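Bifunctional protein PutA (Bdellovibrio bacteriovorus, PDB 5UR2) probably oxidises L-proline to L-glutamate in two steps, through a flavin-dependent proline dehydrogenase and an NAD+-dependent L-glutamate gamma-semialdehyde dehydrogenase. Local coordinates at residues 475-478 and 479-483; 584-587 and 588-591; 641-644 and 645-649; 723-726 and 727-731. All coordinates share one frame; numbering follows the deposited sequence.

Contact 1 (475-478 and 479-483)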
ATOM      1  N   VAL B 475      -5.808  24.857 -31.593  1.00 19.43           N
ATOM      2  CA  VAL B 475      -4.521  25.305 -32.129  1.00 19.57           C
ATOM      3  C   VAL B 475      -4.413  24.883 -33.594  1.00 26.92           C
ATOM      4  O   VAL B 475      -4.393  23.686 -33.917  1.00 25.61           O
ATOM      5  CB  VAL B 475      -3.346  24.752 -31.305  1.00 18.67           C
ATOM      6  CG1 VAL B 475      -2.024  25.236 -31.887  1.00 21.05           C
ATOM      7  CG2 VAL B 475      -3.459  25.171 -29.836  1.00 17.61           C
ATOM      8  N   LYS B 476      -4.307  25.864 -34.486  1.00 23.35           N
ATOM      9  CA  LYS B 476      -4.317  25.567 -35.914  1.00 25.16           C
ATOM     10  C   LYS B 476      -3.186  24.623 -36.308  1.00 26.89           C
ATOM     11  O   LYS B 476      -3.369  23.750 -37.167  1.00 28.38           O
ATOM     12  CB  LYS B 476      -4.214  26.866 -36.706  1.00 23.74           C
ATOM     13  CG  LYS B 476      -4.182  26.675 -38.206  1.00 26.41           C
ATOM     14  CD  LYS B 476      -4.217  28.020 -38.911  1.00 33.93           C
ATOM     15  CE  LYS B 476      -4.323  27.841 -40.404  1.00 37.65           C
ATOM     16  NZ  LYS B 476      -4.535  29.155 -41.036  1.00 41.88           N
ATOM     17  N   ALA B 477      -2.005  24.795 -35.707  1.00 24.29           N
ATOM     18  CA  ALA B 477      -0.871  23.939 -36.046  1.00 30.61           C
ATOM     19  C   ALA B 477      -1.147  22.474 -35.727  1.00 29.98           C
ATOM     20  O   ALA B 477      -0.628  21.581 -36.409  1.00 33.54           O
ATOM     21  CB  ALA B 477       0.385  24.413 -35.315  1.00 28.13           C
ATOM     22  N   ASP B 478      -1.946  22.203 -34.697  1.00 23.53           N
ATOM     23  CA  ASP B 478      -2.238  20.820 -34.349  1.00 21.96           C
ATOM     24  C   ASP B 478      -3.284  20.218 -35.281  1.00 27.53           C
ATOM     25  O   ASP B 478      -3.206  19.029 -35.617  1.00 26.45           O
ATOM     26  CB  ASP B 478      -2.637  20.750 -32.878  1.00 24.70           C
ATOM     27  CG  ASP B 478      -1.433  20.955 -31.961  1.00 30.46           C
ATOM     28  OD1 ASP B 478      -0.304  20.628 -32.400  1.00 31.89           O
ATOM     29  OD2 ASP B 478      -1.606  21.459 -30.832  1.00 33.60           O
ATOM     30  N   ARG B 479      -4.261  21.014 -35.725  1.00 23.73           N
ATOM     31  CA  ARG B 479      -5.166  20.532 -36.767  1.00 28.70           C
ATOM     32  C   ARG B 479      -4.392  20.172 -38.036  1.00 32.34           C
ATOM     33  O   ARG B 479      -4.670  19.150 -38.678  1.00 32.23           O
ATOM     34  CB  ARG B 479      -6.250  21.581 -37.073  1.00 20.04           C
ATOM     35  CG  ARG B 479      -7.154  21.910 -35.886  1.00 20.73           C
ATOM     36  CD  ARG B 479      -8.409  22.706 -36.279  1.00 27.16           C
ATOM     37  NE  ARG B 479      -8.078  23.976 -36.912  1.00 28.53           N
ATOM     38  CZ  ARG B 479      -7.815  25.111 -36.258  1.00 34.36           C
ATOM     39  NH1 ARG B 479      -7.847  25.166 -34.928  1.00 16.71           N
ATOM     40  NH2 ARG B 479      -7.519  26.208 -36.946  1.00 31.75           N
ATOM     41  N   GLU B 480      -3.400  20.989 -38.398  1.00 30.55           N
ATOM     42  CA  GLU B 480      -2.635  20.739 -39.615  1.00 31.05           C
ATOM     43  C   GLU B 480      -1.824  19.453 -39.517  1.00 29.07           C
ATOM     44  O   GLU B 480      -1.772  18.680 -40.479  1.00 31.91           O
ATOM     45  CB  GLU B 480      -1.721  21.924 -39.914  1.00 26.65           C
ATOM     46  CG  GLU B 480      -2.460  23.153 -40.403  1.00 39.60           C
ATOM     47  CD  GLU B 480      -1.583  24.399 -40.409  1.00 48.68           C
ATOM     48  OE1 GLU B 480      -0.537  24.419 -39.711  1.00 54.20           O
ATOM     49  OE2 GLU B 480      -1.936  25.354 -41.130  1.00 49.75           O
ATOM     50  N   LYS B 481      -1.172  19.221 -38.372  1.00 26.36           N
ATOM     51  CA  LYS B 481      -0.443  17.971 -38.167  1.00 31.25           C
ATOM     52  C   LYS B 481      -1.381  16.779 -38.219  1.00 27.55           C
ATOM     53  O   LYS B 481      -1.009  15.710 -38.721  1.00 35.87           O
ATOM     54  CB  LYS B 481       0.306  17.994 -36.829  1.00 23.27           C
ATOM     55  CG  LYS B 481       1.506  18.932 -36.847  1.00 35.73           C
ATOM     56  CD  LYS B 481       2.268  18.927 -35.525  1.00 46.19           C
ATOM     57  CE  LYS B 481       3.436  19.909 -35.575  1.00 51.32           C
ATOM     58  NZ  LYS B 481       3.098  21.213 -34.965  1.00 53.35           N
ATOM     59  N   MET B 482      -2.597  16.941 -37.689  1.00 26.84           N
ATOM     60  CA  MET B 482      -3.574  15.858 -37.719  1.00 27.48           C
ATOM     61  C   MET B 482      -3.966  15.537 -39.151  1.00 26.73           C
ATOM     62  O   MET B 482      -3.994  14.368 -39.553  1.00 29.03           O
ATOM     63  CB  MET B 482      -4.805  16.244 -36.899  1.00 20.69           C
ATOM     64  CG  MET B 482      -5.764  15.117 -36.657  1.00 27.28           C
ATOM     65  SD  MET B 482      -4.964  13.861 -35.617  1.00 27.61           S
ATOM     66  CE  MET B 482      -4.701  12.556 -36.829  1.00 16.54           C
ATOM     67  N   LEU B 483      -4.252  16.576 -39.941  1.00 25.72           N
ATOM     68  CA  LEU B 483      -4.606  16.374 -41.344  1.00 26.22           C
ATOM     69  C   LEU B 483      -3.420  15.827 -42.126  1.00 23.38           C
ATOM     70  O   LEU B 483      -3.588  14.993 -43.021  1.00 27.24           O
ATOM     71  CB  LEU B 483      -5.106  17.694 -41.949  1.00 24.42           C
ATOM     72  CG  LEU B 483      -6.454  18.210 -41.422  1.00 24.75           C
ATOM     73  CD1 LEU B 483      -6.724  19.681 -41.796  1.00 24.06           C
ATOM     74  CD2 LEU B 483      -7.550  17.354 -42.032  1.00 19.52           C
TER
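Two torsions turn the Arg479 chain back over Lys476: CG sits beside the backbone N (chi1 -62°), and a bend at chi3 (-59°) swings the guanidinium group towards the start of the helix. Lys476 CA lies over one face of that group, 3.3 Å above the plane and off-centre, while NH2 of Arg479 reaches Lys476 CB at 3.4 Å. These approaches are packing against aliphatic carbon, and the two side chains cross at about a right angle. The polar bond of the group runs from NH1 to Phe473 O. Extended beyond CG, Lys476 passes Glu480, whose OE2 lies 3.5 Å from Lys476 CE and 4.6 Å from Lys476 NZ, too far for a salt bridge. Asp478 OD1 and Lys481 NZ, 4.3 Å apart, are likewise near but not paired. The backbone bonds are those of a regular helix. Val475 O takes two donors, Asp478 N at 3.0 Å and Arg479 N at 3.2 Å, and Glu480 N, Lys481 N and Met482 N bond to the carbonyls four residues earlier. Val475, immediately before the helix, is the N-cap residue, and the whole arrangement is the opening turns of an alpha-helix, its Met482 side packed on helix 572-583.

Contact 2 (584-587 and 588-591)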
ATOM      1  N   GLY B 584     -12.311   3.686 -36.315  1.00 25.40           N
ATOM      2  CA  GLY B 584     -13.404   4.648 -36.351  1.00 18.67           C
ATOM      3  C   GLY B 584     -13.449   5.577 -35.154  1.00 25.24           C
ATOM      4  O   GLY B 584     -14.494   6.174 -34.872  1.00 28.66           O
ATOM      5  N   LYS B 585     -12.343   5.738 -34.446  1.00 20.75           N
ATOM      6  CA  LYS B 585     -12.329   6.613 -33.281  1.00 25.41           C
ATOM      7  C   LYS B 585     -12.279   8.072 -33.734  1.00 24.49           C
ATOM      8  O   LYS B 585     -11.369   8.442 -34.485  1.00 20.64           O
ATOM      9  CB  LYS B 585     -11.134   6.256 -32.400  1.00 23.29           C
ATOM     10  CG  LYS B 585     -11.309   4.874 -31.746  1.00 33.49           C
ATOM     11  CD  LYS B 585     -10.490   4.672 -30.469  1.00 39.99           C
ATOM     12  CE  LYS B 585     -11.096   5.330 -29.259  1.00 32.45           C
ATOM     13  NZ  LYS B 585     -10.355   4.955 -28.024  1.00 34.43           N
ATOM     14  N   PRO B 586     -13.230   8.919 -33.321  1.00 24.95           N
ATOM     15  CA  PRO B 586     -13.140  10.354 -33.639  1.00 23.75           C
ATOM     16  C   PRO B 586     -11.858  10.960 -33.085  1.00 22.23           C
ATOM     17  O   PRO B 586     -11.267  10.442 -32.132  1.00 23.98           O
ATOM     18  CB  PRO B 586     -14.373  10.952 -32.951  1.00 27.50           C
ATOM     19  CG  PRO B 586     -15.336   9.792 -32.825  1.00 29.69           C
ATOM     20  CD  PRO B 586     -14.476   8.578 -32.609  1.00 23.72           C
ATOM     21  N   TRP B 587     -11.436  12.078 -33.698  1.00 18.19           N
ATOM     22  CA  TRP B 587     -10.160  12.726 -33.371  1.00 25.98           C
ATOM     23  C   TRP B 587      -9.870  12.805 -31.870  1.00 22.86           C
ATOM     24  O   TRP B 587      -8.805  12.377 -31.408  1.00 22.60           O
ATOM     25  CB  TRP B 587     -10.095  14.149 -33.950  1.00 25.63           C
ATOM     26  CG  TRP B 587      -9.959  14.292 -35.448  1.00 27.89           C
ATOM     27  CD1 TRP B 587     -10.315  13.386 -36.408  1.00 27.58           C
ATOM     28  CD2 TRP B 587      -9.430  15.430 -36.145  1.00 24.06           C
ATOM     29  NE1 TRP B 587     -10.036  13.895 -37.656  1.00 29.04           N
ATOM     30  CE2 TRP B 587      -9.497  15.149 -37.519  1.00 26.63           C
ATOM     31  CE3 TRP B 587      -8.900  16.657 -35.733  1.00 28.00           C
ATOM     32  CZ2 TRP B 587      -9.053  16.050 -38.489  1.00 24.08           C
ATOM     33  CZ3 TRP B 587      -8.477  17.556 -36.699  1.00 28.66           C
ATOM     34  CH2 TRP B 587      -8.548  17.245 -38.056  1.00 25.37           C
ATOM     35  N   ALA B 588     -10.782  13.407 -31.106  1.00 23.94           N
ATOM     36  CA  ALA B 588     -10.529  13.643 -29.685  1.00 23.41           C
ATOM     37  C   ALA B 588     -10.553  12.341 -28.889  1.00 24.14           C
ATOM     38  O   ALA B 588      -9.827  12.211 -27.897  1.00 29.76           O
ATOM     39  CB  ALA B 588     -11.547  14.641 -29.122  1.00 18.48           C
ATOM     40  N   GLU B 589     -11.387  11.379 -29.299  1.00 18.44           N
ATOM     41  CA  GLU B 589     -11.385  10.059 -28.667  1.00 23.65           C
ATOM     42  C   GLU B 589     -10.056   9.339 -28.875  1.00 22.78           C
ATOM     43  O   GLU B 589      -9.473   8.802 -27.930  1.00 22.49           O
ATOM     44  CB  GLU B 589     -12.542   9.230 -29.218  1.00 23.27           C
ATOM     45  CG  GLU B 589     -13.868   9.880 -28.941  1.00 25.61           C
ATOM     46  CD  GLU B 589     -14.201   9.793 -27.475  1.00 32.35           C
ATOM     47  OE1 GLU B 589     -14.343   8.656 -26.963  1.00 31.09           O
ATOM     48  OE2 GLU B 589     -14.228  10.856 -26.821  1.00 35.79           O
ATOM     49  N   ALA B 590      -9.550   9.344 -30.112  1.00 23.98           N
ATOM     50  CA  ALA B 590      -8.258   8.732 -30.387  1.00 15.31           C
ATOM     51  C   ALA B 590      -7.136   9.437 -29.620  1.00 23.70           C
ATOM     52  O   ALA B 590      -6.218   8.781 -29.117  1.00 22.95           O
ATOM     53  CB  ALA B 590      -7.980   8.754 -31.890  1.00 15.65           C
ATOM     54  N   ASP B 591      -7.174  10.777 -29.551  1.00 21.44           N
ATOM     55  CA  ASP B 591      -6.162  11.524 -28.792  1.00 23.30           C
ATOM     56  C   ASP B 591      -6.186  11.145 -27.315  1.00 22.90           C
ATOM     57  O   ASP B 591      -5.133  10.940 -26.696  1.00 22.11           O
ATOM     58  CB  ASP B 591      -6.377  13.033 -28.946  1.00 22.55           C
ATOM     59  CG  ASP B 591      -5.381  13.856 -28.127  1.00 22.25           C
ATOM     60  OD1 ASP B 591      -4.173  13.540 -28.122  1.00 24.24           O
ATOM     61  OD2 ASP B 591      -5.820  14.809 -27.468  1.00 28.53           O
TER
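The backbone turns into a helix as Ala590 N bonds to Pro586 O at 2.9 Å with a nearly straight N-H...O angle of 171°, followed by Asp591 N to Trp587 O, also 2.9 Å. Pro586 is the N-cap residue. Its pyrrolidine ring lies alongside Glu589, both side chains pointing the same way, with Pro586 CD 3.9 Å from Glu589 CG. A bend at chi2 (-71°) then carries the Glu589 carboxylate off this ring, where OE1 forms a salt bridge with Lys779 and OE2 a hydrogen bond with Tyr770. On the next side of the turn, Lys585 CB meets Ala590 CB at 4.1 Å. Further along, the Lys585 chain bends at chi3 (78°) and runs past Glu589, its CE 4.2 Å from Glu589 CB. Lys585 NZ stands 5.5 Å from Glu589 OE1, so these opposite charges are near without pairing; NZ instead forms a salt bridge with Asp593 OD1 and a hydrogen bond with Asn642 O, and Lys585 makes cation-pi contacts with both Phe643 and Phe775. Ala590 CB lies 3.7 Å from both Pro586 O and Trp587 O. The Trp587 indole bonds through NE1 to Glu813 O, and its ring meets that of Phe473. Several side chains tie the helix start to its neighbours: Asp591 bridges to Arg572, the first residue of helix 572-583, Ala590 packs on Ile576 and Gln579 of that helix, and Trp587 lies against Met482, Leu483 and Leu486 of helix 476-491.

Contact 3 (641-644 and 645-649)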
ATOM      1  N   TRP B 641     -10.630  -4.006 -28.795  1.00 28.02           N
ATOM      2  CA  TRP B 641     -10.431  -3.053 -29.881  1.00 28.52           C
ATOM      3  C   TRP B 641     -10.900  -1.641 -29.550  1.00 27.22           C
ATOM      4  O   TRP B 641     -10.543  -0.709 -30.280  1.00 20.84           O
ATOM      5  CB  TRP B 641     -11.156  -3.530 -31.153  1.00 26.54           C
ATOM      6  CG  TRP B 641     -12.560  -3.964 -30.876  1.00 26.58           C
ATOM      7  CD1 TRP B 641     -13.003  -5.245 -30.660  1.00 20.57           C
ATOM      8  CD2 TRP B 641     -13.710  -3.111 -30.738  1.00 18.18           C
ATOM      9  NE1 TRP B 641     -14.363  -5.241 -30.417  1.00 18.72           N
ATOM     10  CE2 TRP B 641     -14.815  -3.944 -30.445  1.00 22.70           C
ATOM     11  CE3 TRP B 641     -13.909  -1.725 -30.818  1.00 23.44           C
ATOM     12  CZ2 TRP B 641     -16.095  -3.436 -30.238  1.00 18.87           C
ATOM     13  CZ3 TRP B 641     -15.179  -1.219 -30.618  1.00 23.30           C
ATOM     14  CH2 TRP B 641     -16.260  -2.075 -30.328  1.00 20.91           C
ATOM     15  N   ASN B 642     -11.712  -1.447 -28.500  1.00 25.36           N
ATOM     16  CA  ASN B 642     -12.381  -0.150 -28.359  1.00 25.82           C
ATOM     17  C   ASN B 642     -11.478   0.932 -27.776  1.00 26.11           C
ATOM     18  O   ASN B 642     -11.727   2.121 -28.002  1.00 23.19           O
ATOM     19  CB  ASN B 642     -13.661  -0.285 -27.540  1.00 22.73           C
ATOM     20  CG  ASN B 642     -13.404  -0.594 -26.089  1.00 27.15           C
ATOM     21  OD1 ASN B 642     -12.434  -1.267 -25.741  1.00 24.58           O
ATOM     22  ND2 ASN B 642     -14.302  -0.131 -25.227  1.00 29.59           N
ATOM     23  N   PHE B 643     -10.464   0.569 -26.991  1.00 22.75           N
ATOM     24  CA  PHE B 643      -9.379   1.482 -26.626  1.00 23.92           C
ATOM     25  C   PHE B 643      -8.109   0.817 -27.136  1.00 24.20           C
ATOM     26  O   PHE B 643      -7.351   0.222 -26.354  1.00 22.99           O
ATOM     27  CB  PHE B 643      -9.330   1.769 -25.126  1.00 24.69           C
ATOM     28  CG  PHE B 643     -10.445   2.652 -24.649  1.00 23.76           C
ATOM     29  CD1 PHE B 643     -11.690   2.119 -24.358  1.00 25.83           C
ATOM     30  CD2 PHE B 643     -10.252   4.018 -24.505  1.00 27.50           C
ATOM     31  CE1 PHE B 643     -12.736   2.933 -23.930  1.00 23.52           C
ATOM     32  CE2 PHE B 643     -11.290   4.845 -24.073  1.00 26.27           C
ATOM     33  CZ  PHE B 643     -12.541   4.291 -23.792  1.00 25.25           C
ATOM     34  N   PRO B 644      -7.845   0.910 -28.441  1.00 20.77           N
ATOM     35  CA  PRO B 644      -6.957  -0.071 -29.092  1.00 19.54           C
ATOM     36  C   PRO B 644      -5.486   0.067 -28.736  1.00 22.57           C
ATOM     37  O   PRO B 644      -4.763  -0.927 -28.852  1.00 23.97           O
ATOM     38  CB  PRO B 644      -7.212   0.162 -30.589  1.00 24.40           C
ATOM     39  CG  PRO B 644      -7.691   1.584 -30.674  1.00 29.82           C
ATOM     40  CD  PRO B 644      -8.453   1.850 -29.403  1.00 26.45           C
ATOM     41  N   LEU B 645      -5.011   1.238 -28.305  1.00 18.89           N
ATOM     42  CA  LEU B 645      -3.634   1.343 -27.818  1.00 14.70           C
ATOM     43  C   LEU B 645      -3.562   1.346 -26.298  1.00 21.36           C
ATOM     44  O   LEU B 645      -2.701   0.666 -25.724  1.00 19.91           O
ATOM     45  CB  LEU B 645      -2.943   2.611 -28.354  1.00 14.61           C
ATOM     46  CG  LEU B 645      -1.441   2.823 -28.076  1.00 17.11           C
ATOM     47  CD1 LEU B 645      -0.590   1.803 -28.864  1.00 15.76           C
ATOM     48  CD2 LEU B 645      -0.978   4.246 -28.353  1.00 14.31           C
ATOM     49  N   ALA B 646      -4.471   2.078 -25.641  1.00 21.13           N
ATOM     50  CA  ALA B 646      -4.351   2.345 -24.210  1.00 27.93           C
ATOM     51  C   ALA B 646      -4.483   1.067 -23.380  1.00 19.48           C
ATOM     52  O   ALA B 646      -3.611   0.756 -22.563  1.00 17.91           O
ATOM     53  CB  ALA B 646      -5.384   3.396 -23.778  1.00 13.96           C
ATOM     54  N   ILE B 647      -5.577   0.319 -23.553  1.00 19.18           N
ATOM     55  CA  ILE B 647      -5.801  -0.847 -22.700  1.00 18.03           C
ATOM     56  C   ILE B 647      -4.732  -1.910 -22.962  1.00 18.71           C
ATOM     57  O   ILE B 647      -4.104  -2.428 -22.034  1.00 20.81           O
ATOM     58  CB  ILE B 647      -7.226  -1.389 -22.894  1.00 19.19           C
ATOM     59  CG1 ILE B 647      -8.231  -0.387 -22.294  1.00 23.46           C
ATOM     60  CG2 ILE B 647      -7.350  -2.780 -22.263  1.00 15.86           C
ATOM     61  CD1 ILE B 647      -9.719  -0.807 -22.352  1.00 22.00           C
ATOM     62  N   LEU B 648      -4.484  -2.206 -24.235  1.00 17.47           N
ATOM     63  CA  LEU B 648      -3.400  -3.099 -24.616  1.00 19.97           C
ATOM     64  C   LEU B 648      -2.068  -2.650 -24.011  1.00 22.02           C
ATOM     65  O   LEU B 648      -1.348  -3.455 -23.410  1.00 19.04           O
ATOM     66  CB  LEU B 648      -3.316  -3.169 -26.148  1.00 14.91           C
ATOM     67  CG  LEU B 648      -2.136  -3.949 -26.726  1.00 19.21           C
ATOM     68  CD1 LEU B 648      -2.204  -5.424 -26.337  1.00 18.87           C
ATOM     69  CD2 LEU B 648      -2.036  -3.765 -28.234  1.00 23.13           C
ATOM     70  N   ALA B 649      -1.729  -1.360 -24.138  1.00 21.55           N
ATOM     71  CA  ALA B 649      -0.449  -0.890 -23.589  1.00 17.94           C
ATOM     72  C   ALA B 649      -0.395  -1.009 -22.065  1.00 16.98           C
ATOM     73  O   ALA B 649       0.647  -1.370 -21.497  1.00 20.37           O
ATOM     74  CB  ALA B 649      -0.180   0.552 -24.005  1.00 23.01           C
TER
HETATM   75  O   HOH W   1      -6.752  -2.799 -26.288  1.00 26.26           O
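Phe643 O is gripped by two donors: a water at 3.1 Å and, more weakly, Ile647 N at 3.3 Å. The same water accepts a weak bond from Leu648 N, also 3.1 Å away, and so links the carbonyl to a second amide of the first helical turn. Next to this link, the side chains of Phe643 and Ile647 meet. The backbone brings Phe643 CB to 3.7 Å from Ile647 CG1 and 3.8 Å from Ile647 CD1. With CG beside its own backbone N (chi1 -72°), the Phe643 ring is turned so that the methyl CD1 of Ile647 approaches it obliquely, reaching Phe643 CD1 at 4.1 Å. On another side of the turn Leu648 CB packs 3.8 Å from Pro644 O. Asn642 bonds Gln778 O through ND2, and its OD1 lies near Ile647 CD1. The sequence Trp-Asn-Phe-Pro here belongs to the conserved segment of aldehyde dehydrogenases whose asparagine contributes to the oxyanion hole. A similar role is probable for Asn642, whose side chain lies about 5 Å from that of the predicted catalytic Cys780. Ile647 is about equally near the side chain of the predicted Glu746. Emerging from strand 623-638, the turn is met by helix 587-611, where Asp593 OD2 accepts from Leu645 N and Ala646 N, while Leu645 and Leu648 pack on helix 671-684.

Contact 4 (723-726 and 727-731)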
ATOM      1  N   GLY B 723     -14.946 -13.855 -21.064  1.00 28.67           N
ATOM      2  CA  GLY B 723     -14.350 -13.819 -19.736  1.00 25.45           C
ATOM      3  C   GLY B 723     -14.677 -15.044 -18.905  1.00 30.51           C
ATOM      4  O   GLY B 723     -13.806 -15.607 -18.239  1.00 28.38           O
ATOM      5  N   LEU B 724     -15.945 -15.457 -18.915  1.00 27.83           N
ATOM      6  CA  LEU B 724     -16.321 -16.666 -18.202  1.00 25.43           C
ATOM      7  C   LEU B 724     -15.628 -17.886 -18.795  1.00 33.15           C
ATOM      8  O   LEU B 724     -15.169 -18.764 -18.054  1.00 37.53           O
ATOM      9  CB  LEU B 724     -17.843 -16.845 -18.223  1.00 22.93           C
ATOM     10  CG  LEU B 724     -18.592 -15.678 -17.566  1.00 40.00           C
ATOM     11  CD1 LEU B 724     -20.073 -15.960 -17.467  1.00 45.79           C
ATOM     12  CD2 LEU B 724     -18.009 -15.307 -16.208  1.00 34.90           C
ATOM     13  N   HIS B 725     -15.540 -17.962 -20.129  1.00 30.66           N
ATOM     14  CA  HIS B 725     -14.862 -19.091 -20.765  1.00 29.68           C
ATOM     15  C   HIS B 725     -13.395 -19.140 -20.350  1.00 27.59           C
ATOM     16  O   HIS B 725     -12.876 -20.197 -19.970  1.00 31.98           O
ATOM     17  CB  HIS B 725     -14.980 -18.990 -22.295  1.00 33.73           C
ATOM     18  CG  HIS B 725     -14.193 -20.032 -23.036  1.00 35.18           C
ATOM     19  ND1 HIS B 725     -14.580 -21.353 -23.111  1.00 38.48           N
ATOM     20  CD2 HIS B 725     -12.993 -19.957 -23.660  1.00 34.68           C
ATOM     21  CE1 HIS B 725     -13.678 -22.037 -23.793  1.00 37.77           C
ATOM     22  NE2 HIS B 725     -12.697 -21.216 -24.126  1.00 38.57           N
ATOM     23  N   ILE B 726     -12.726 -17.982 -20.376  1.00 26.84           N
ATOM     24  CA  ILE B 726     -11.309 -17.908 -20.018  1.00 25.20           C
ATOM     25  C   ILE B 726     -11.101 -18.313 -18.565  1.00 28.64           C
ATOM     26  O   ILE B 726     -10.171 -19.060 -18.237  1.00 22.47           O
ATOM     27  CB  ILE B 726     -10.772 -16.490 -20.281  1.00 22.18           C
ATOM     28  CG1 ILE B 726     -10.633 -16.248 -21.786  1.00 18.39           C
ATOM     29  CG2 ILE B 726      -9.436 -16.291 -19.544  1.00 24.02           C
ATOM     30  CD1 ILE B 726     -10.207 -14.843 -22.155  1.00 23.72           C
ATOM     31  N   MET B 727     -11.963 -17.838 -17.669  1.00 29.10           N
ATOM     32  CA  MET B 727     -11.779 -18.188 -16.268  1.00 32.68           C
ATOM     33  C   MET B 727     -11.979 -19.678 -16.061  1.00 31.30           C
ATOM     34  O   MET B 727     -11.280 -20.299 -15.253  1.00 27.74           O
ATOM     35  CB  MET B 727     -12.734 -17.384 -15.384  1.00 34.48           C
ATOM     36  CG  MET B 727     -12.334 -15.932 -15.245  1.00 38.79           C
ATOM     37  SD  MET B 727     -13.387 -15.058 -14.069  1.00 44.17           S
ATOM     38  CE  MET B 727     -14.955 -15.287 -14.857  1.00 40.42           C
ATOM     39  N   ASN B 728     -12.889 -20.271 -16.823  1.00 34.57           N
ATOM     40  CA  ASN B 728     -13.075 -21.712 -16.772  1.00 31.98           C
ATOM     41  C   ASN B 728     -11.830 -22.447 -17.260  1.00 32.04           C
ATOM     42  O   ASN B 728     -11.333 -23.369 -16.598  1.00 31.44           O
ATOM     43  CB  ASN B 728     -14.290 -22.074 -17.611  1.00 38.98           C
ATOM     44  CG  ASN B 728     -14.985 -23.269 -17.097  1.00 49.58           C
ATOM     45  OD1 ASN B 728     -14.726 -24.374 -17.562  1.00 58.69           O
ATOM     46  ND2 ASN B 728     -15.857 -23.079 -16.095  1.00 49.66           N
ATOM     47  N   ARG B 729     -11.294 -22.035 -18.412  1.00 30.60           N
ATOM     48  CA  ARG B 729     -10.109 -22.699 -18.952  1.00 33.69           C
ATOM     49  C   ARG B 729      -8.899 -22.514 -18.046  1.00 27.83           C
ATOM     50  O   ARG B 729      -8.069 -23.420 -17.917  1.00 26.74           O
ATOM     51  CB  ARG B 729      -9.800 -22.183 -20.358  1.00 38.48           C
ATOM     52  CG  ARG B 729     -10.869 -22.465 -21.442  1.00 46.08           C
ATOM     53  CD  ARG B 729     -11.316 -23.917 -21.484  1.00 54.75           C
ATOM     54  NE  ARG B 729     -10.161 -24.798 -21.441  1.00 63.24           N
ATOM     55  CZ  ARG B 729     -10.207 -26.078 -21.096  1.00 71.22           C
ATOM     56  NH1 ARG B 729      -9.087 -26.778 -21.052  1.00 77.14           N
ATOM     57  NH2 ARG B 729     -11.361 -26.656 -20.784  1.00 67.83           N
ATOM     58  N   ALA B 730      -8.756 -21.331 -17.448  1.00 22.54           N
ATOM     59  CA  ALA B 730      -7.565 -21.024 -16.657  1.00 26.77           C
ATOM     60  C   ALA B 730      -7.481 -21.847 -15.375  1.00 31.92           C
ATOM     61  O   ALA B 730      -6.381 -22.043 -14.834  1.00 30.26           O
ATOM     62  CB  ALA B 730      -7.539 -19.537 -16.307  1.00 23.42           C
ATOM     63  N   ALA B 731      -8.624 -22.308 -14.858  1.00 34.00           N
ATOM     64  CA  ALA B 731      -8.648 -23.108 -13.636  1.00 30.72           C
ATOM     65  C   ALA B 731      -8.120 -24.523 -13.836  1.00 27.69           C
ATOM     66  O   ALA B 731      -7.889 -25.222 -12.848  1.00 38.43           O
ATOM     67  CB  ALA B 731     -10.070 -23.157 -13.075  1.00 26.26           C
TER
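One face of the His725 imidazole carries Arg729 CG, which lies 3.4 Å above the ring plane, off-centre and near the ring's edge. Measured to the ring centroid, the distance from CG is 3.8 Å, at 26° from the normal, which meets the criteria of a CH-pi contact. The pair lies one turn apart on helix 720-730, the crossover helix of a beta-alpha-beta unit with strands 711-717 and 742-746, part of the Rossmann-type sheet of the aldehyde dehydrogenase module. With CG opposite its backbone N (chi1 174°), His725 leans along the helix towards Arg729. The ring and guanidinium planes are 34° apart, and it is the aliphatic CG that makes the contact over the face; NE2 of the ring is hydrogen-bonded to Glu703 OE1. Elsewhere on the helix the contact is apolar: Leu724 crosses Met727 at a slant, and both lie at the subunit boundary, touching Val733 and Val740 respectively of the second subunit. Backbone bonds hold the spacing, among them Met727 N to Gly723 O at 2.9 Å and Ala730 N to Ile726 O at 2.8 Å. Because Met727 bends at chi3, its methyl CE turns back to within 3.6 Å of Gly723 O and meets Leu724 CD2 at 3.3 Å, tighter than usual for two carbons.

Overall arrangement
All four are local contacts in or leading into a helix, but their settings differ. Contacts 1, 2 and 3 each sit at the start of a helix; contact 4 runs along the later part of one. Contacts 2 and 3 are buried and joined directly: Lys585 NZ reaches Asn642 O at 3.1 Å, probably as a hydrogen bond, and Lys585 forms a cation-pi contact with Phe643. Contact 1 is partly exposed, with charged side chains whose ends come near one another without salt bridges between the segments, yet it touches contact 2 where Met482 CG meets Trp587 CE3 at 3.6 Å. Contact 4 has its centre 45 Å from that of contact 1; its apolar side reaches the second subunit, its His725-Arg729 pair Glu703.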